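Local coordinates for type IV secretion system protein VirB11 (PDB 2GZA) that hydrolyses ATP as the hexameric VirB11 ATPase of the Brucella suis type IV secretion system, a system tied to virulence, at residues A286-C289 with E290-F293; A109-H112 with G113-S116. One frame throughout, in Å; residues are numbered along the deposited sequence.

Contact 1: residues A286-C289 with E290-F293; sequences AGSC and ELTF
Ser288 OG accepts the backbone N-H of Leu291 (OG to N 3.2 Å), the capping bond that starts helix 289-300. Its first torsion of 65° puts OG between its own backbone N and carbonyl carbon, which turns the hydroxyl over the first turn of the helix, where the N-H groups have no preceding helical carbonyl to pair with. The N-H points at OG fairly squarely, at 155°. Leu291 can be followed outward from this cap. Leu291 CB lies 3.4 Å from Ser288 OG and also packs loosely against Ala286 CB; CG stays equally close to the serine oxygen; Leu291 CD1 carries on past it to lie 3.8 Å from Gly287 CA. The leucine side chain thus runs past the capping hydroxyl on one flank, and Glu290 CG also touches that oxygen.

Ser288 O is gripped by Thr292. Thr292 OG1 donates to Ser288 O at 2.8 Å, tilted 25° from the carbonyl plane, and Thr292 N adds a weak bond. With OG1 anti to its own carbonyl carbon and beside the backbone N, the hydroxyl swings back toward the helix start, and Ala286 CB rests 3.4 Å from Thr292 OG1. Cys289 O receives weak bonds from the N-H groups of Thr292 and Phe293. Beyond the two segments, Cys289, Thr292 and Phe293 pack on strand 324-331, and Phe293 meets the ring of Trp344 edge-to-face; Leu291 packs on Ala274 of the second subunit. This is a serine N-cap at a strand-to-helix junction in the P-loop ATPase fold, joined to strand 178-182 through the backbone pairing of Ala286 with Gly182, a residue of the predicted ATP site.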
loop_
_atom_site.group_PDB
_atom_site.type_symbol
_atom_site.label_atom_id
_atom_site.label_comp_id
_atom_site.label_asym_id
_atom_site.label_seq_id
_atom_site.Cartn_x
_atom_site.Cartn_y
_atom_site.Cartn_z
ATOM N N ALA C 286 21.774 -14.649 -15.322
ATOM C CA ALA C 286 22.182 -13.974 -14.088
ATOM C C ALA C 286 23.698 -13.926 -13.981
ATOM O O ALA C 286 24.390 -14.786 -14.524
ATOM C CB ALA C 286 21.573 -14.649 -12.871
ATOM N N GLY C 287 24.208 -12.917 -13.285
ATOM C CA GLY C 287 25.644 -12.715 -13.148
ATOM C C GLY C 287 26.279 -13.448 -11.985
ATOM O O GLY C 287 27.487 -13.351 -11.788
ATOM N N SER C 288 25.466 -14.162 -11.207
ATOM C CA SER C 288 25.947 -14.987 -10.101
ATOM C C SER C 288 24.775 -15.763 -9.519
ATOM O O SER C 288 23.640 -15.593 -9.952
ATOM C CB SER C 288 26.626 -14.136 -9.024
ATOM O OG SER C 288 25.697 -13.269 -8.409
ATOM N N CYS C 289 25.058 -16.615 -8.541
ATOM C CA CYS C 289 24.021 -17.364 -7.869
ATOM C C CYS C 289 23.093 -16.425 -7.129
ATOM O O CYS C 289 21.873 -16.578 -7.209
ATOM C CB CYS C 289 24.636 -18.399 -6.944
ATOM S SG CYS C 289 25.491 -19.674 -7.883
ATOM N N GLU C 290 23.663 -15.421 -6.463
ATOM C CA GLU C 290 22.846 -14.526 -5.656
ATOM C C GLU C 290 21.999 -13.632 -6.536
ATOM O O GLU C 290 20.868 -13.301 -6.201
ATOM C CB GLU C 290 23.668 -13.735 -4.639
ATOM C CG GLU C 290 24.390 -12.492 -5.133
ATOM C CD GLU C 290 24.981 -11.678 -3.985
ATOM O OE1 GLU C 290 26.150 -11.248 -4.085
ATOM O OE2 GLU C 290 24.285 -11.472 -2.968
ATOM N N LEU C 291 22.551 -13.285 -7.687
ATOM C CA LEU C 291 21.844 -12.504 -8.680
ATOM C C LEU C 291 20.740 -13.301 -9.382
ATOM O O LEU C 291 19.810 -12.709 -9.924
ATOM C CB LEU C 291 22.829 -11.906 -9.691
ATOM C CG LEU C 291 23.666 -10.681 -9.266
ATOM C CD1 LEU C 291 24.795 -10.397 -10.252
ATOM C CD2 LEU C 291 22.822 -9.436 -9.079
ATOM N N THR C 292 20.844 -14.631 -9.370
ATOM C CA THR C 292 19.767 -15.494 -9.853
ATOM C C THR C 292 18.506 -15.293 -9.006
ATOM O O THR C 292 17.468 -14.920 -9.538
ATOM C CB THR C 292 20.167 -16.975 -9.861
ATOM O OG1 THR C 292 21.411 -17.124 -10.544
ATOM C CG2 THR C 292 19.111 -17.804 -10.547
ATOM N N PHE C 293 18.607 -15.515 -7.700
ATOM C CA PHE C 293 17.468 -15.334 -6.804
ATOM C C PHE C 293 16.958 -13.904 -6.888
ATOM O O PHE C 293 15.753 -13.656 -6.846
ATOM C CB PHE C 293 17.829 -15.696 -5.359
ATOM C CG PHE C 293 17.935 -17.173 -5.122
ATOM C CD1 PHE C 293 16.795 -17.956 -5.028
ATOM C CD2 PHE C 293 19.177 -17.778 -5.000
ATOM C CE1 PHE C 293 16.888 -19.328 -4.809
ATOM C CE2 PHE C 293 19.283 -19.140 -4.786
ATOM C CZ PHE C 293 18.133 -19.922 -4.691
#

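Contact 2: residues A109-H112 with G113-S116; sequences ACEH and GTIS
Glu111 O receives both polar groups of Thr114: Thr114 N in a weak bond of 3.1 Å, and Thr114 OG1 at 2.3 Å, a separation so short that its exact length is doubtful. The first of these closes a type II beta turn from Glu111 to Thr114, with Gly113 at its third position adopting a positive phi of 73°. Thr114 OG1 sits between its own backbone N and carbonyl carbon (chi1 71°), which turns it back across the turn to the glutamate carbonyl. Thr114 CG2 takes another direction and lies 4.0 Å from Glu111 CD, where the two side chains cross at a slant. The glutamate chain ends in a salt bridge from OE1 to Arg45 NH2, and Thr114 also packs on Arg45. On the incoming arm of the bend, Cys110 SG comes within 3.1 Å of Thr114 O, and Cys110 packs on Val105 and Leu225 as well. Ile115 turns its side chain to helix 67-81. The weak backbone bond thus closes the turn and the hydroxyl adds to it; backbone bonds from Ala109 and Glu111 join strand 222-226, while Arg45, in the loop after strand 40-43, probably offsets the carboxylate charge.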
loop_
_atom_site.group_PDB
_atom_site.type_symbol
_atom_site.label_atom_id
_atom_site.label_comp_id
_atom_site.label_asym_id
_atom_site.label_seq_id
_atom_site.Cartn_x
_atom_site.Cartn_y
_atom_site.Cartn_z
ATOM N N ALA C 109 1.105 -25.480 -30.169
ATOM C CA ALA C 109 1.574 -25.538 -28.788
ATOM C C ALA C 109 2.385 -26.793 -28.432
ATOM O O ALA C 109 3.047 -26.824 -27.399
ATOM C CB ALA C 109 0.417 -25.343 -27.827
ATOM N N CYS C 110 2.331 -27.818 -29.278
ATOM C CA CYS C 110 3.180 -29.003 -29.117
ATOM C C CYS C 110 3.931 -29.293 -30.415
ATOM O O CYS C 110 3.616 -28.720 -31.444
ATOM C CB CYS C 110 2.358 -30.223 -28.692
ATOM S SG CYS C 110 1.340 -30.957 -30.002
ATOM N N GLU C 111 4.912 -30.189 -30.352
ATOM C CA GLU C 111 5.721 -30.592 -31.505
ATOM C C GLU C 111 4.863 -30.841 -32.738
ATOM O O GLU C 111 3.842 -31.532 -32.656
ATOM C CB GLU C 111 6.511 -31.858 -31.164
ATOM C CG GLU C 111 7.572 -32.296 -32.184
ATOM C CD GLU C 111 8.255 -33.620 -31.819
ATOM O OE1 GLU C 111 8.328 -33.970 -30.629
ATOM O OE2 GLU C 111 8.728 -34.324 -32.732
ATOM N N HIS C 112 5.282 -30.280 -33.875
ATOM C CA HIS C 112 4.540 -30.421 -35.126
ATOM C C HIS C 112 4.441 -31.875 -35.564
ATOM O O HIS C 112 5.379 -32.655 -35.379
ATOM C CB HIS C 112 5.128 -29.545 -36.239
ATOM C CG HIS C 112 6.453 -30.008 -36.751
ATOM N ND1 HIS C 112 7.649 -29.465 -36.327
ATOM C CD2 HIS C 112 6.772 -30.953 -37.668
ATOM C CE1 HIS C 112 8.647 -30.061 -36.951
ATOM N NE2 HIS C 112 8.142 -30.968 -37.770
ATOM N N GLY C 113 3.292 -32.223 -36.133
ATOM C CA GLY C 113 3.006 -33.588 -36.527
ATOM C C GLY C 113 2.732 -34.494 -35.345
ATOM O O GLY C 113 2.709 -35.717 -35.500
ATOM N N THR C 114 2.548 -33.901 -34.162
ATOM C CA THR C 114 2.156 -34.635 -32.945
ATOM C C THR C 114 0.945 -33.996 -32.271
ATOM O O THR C 114 0.712 -32.797 -32.401
ATOM C CB THR C 114 3.285 -34.694 -31.878
ATOM O OG1 THR C 114 3.465 -33.398 -31.293
ATOM C CG2 THR C 114 4.603 -35.167 -32.470
ATOM N N ILE C 115 0.183 -34.819 -31.555
ATOM C CA ILE C 115 -0.839 -34.353 -30.626
ATOM C C ILE C 115 -0.526 -34.984 -29.274
ATOM O O ILE C 115 -0.145 -36.153 -29.211
ATOM C CB ILE C 115 -2.253 -34.785 -31.063
ATOM C CG1 ILE C 115 -2.529 -34.386 -32.517
ATOM C CG2 ILE C 115 -3.324 -34.269 -30.091
ATOM C CD1 ILE C 115 -2.817 -32.921 -32.736
ATOM N N SER C 116 -0.676 -34.217 -28.202
ATOM C CA SER C 116 -0.513 -34.773 -26.863
ATOM C C SER C 116 -1.851 -34.994 -26.179
ATOM O O SER C 116 -2.646 -34.061 -26.020
ATOM C CB SER C 116 0.385 -33.897 -25.980
ATOM O OG SER C 116 0.513 -34.469 -24.687
#

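How the contacts relate
Both contacts are local, each within one continuous run of eight residues, yet they serve different elements. Contact 1 launches a helix in the ATPase part of the chain, close to the predicted nucleotide site and in contact with the second subunit. Contact 2 lies in the loop joining two antiparallel strands, away from the annotated sites, and no other chain touches it. Each mixes buried and exposed residues: aromatic and aliphatic groups back the helix start, whereas a charged pair with Arg45 braces the turn, whose tip is exposed. Their centres are about 34 Å apart and their nearest atoms about 25 Å.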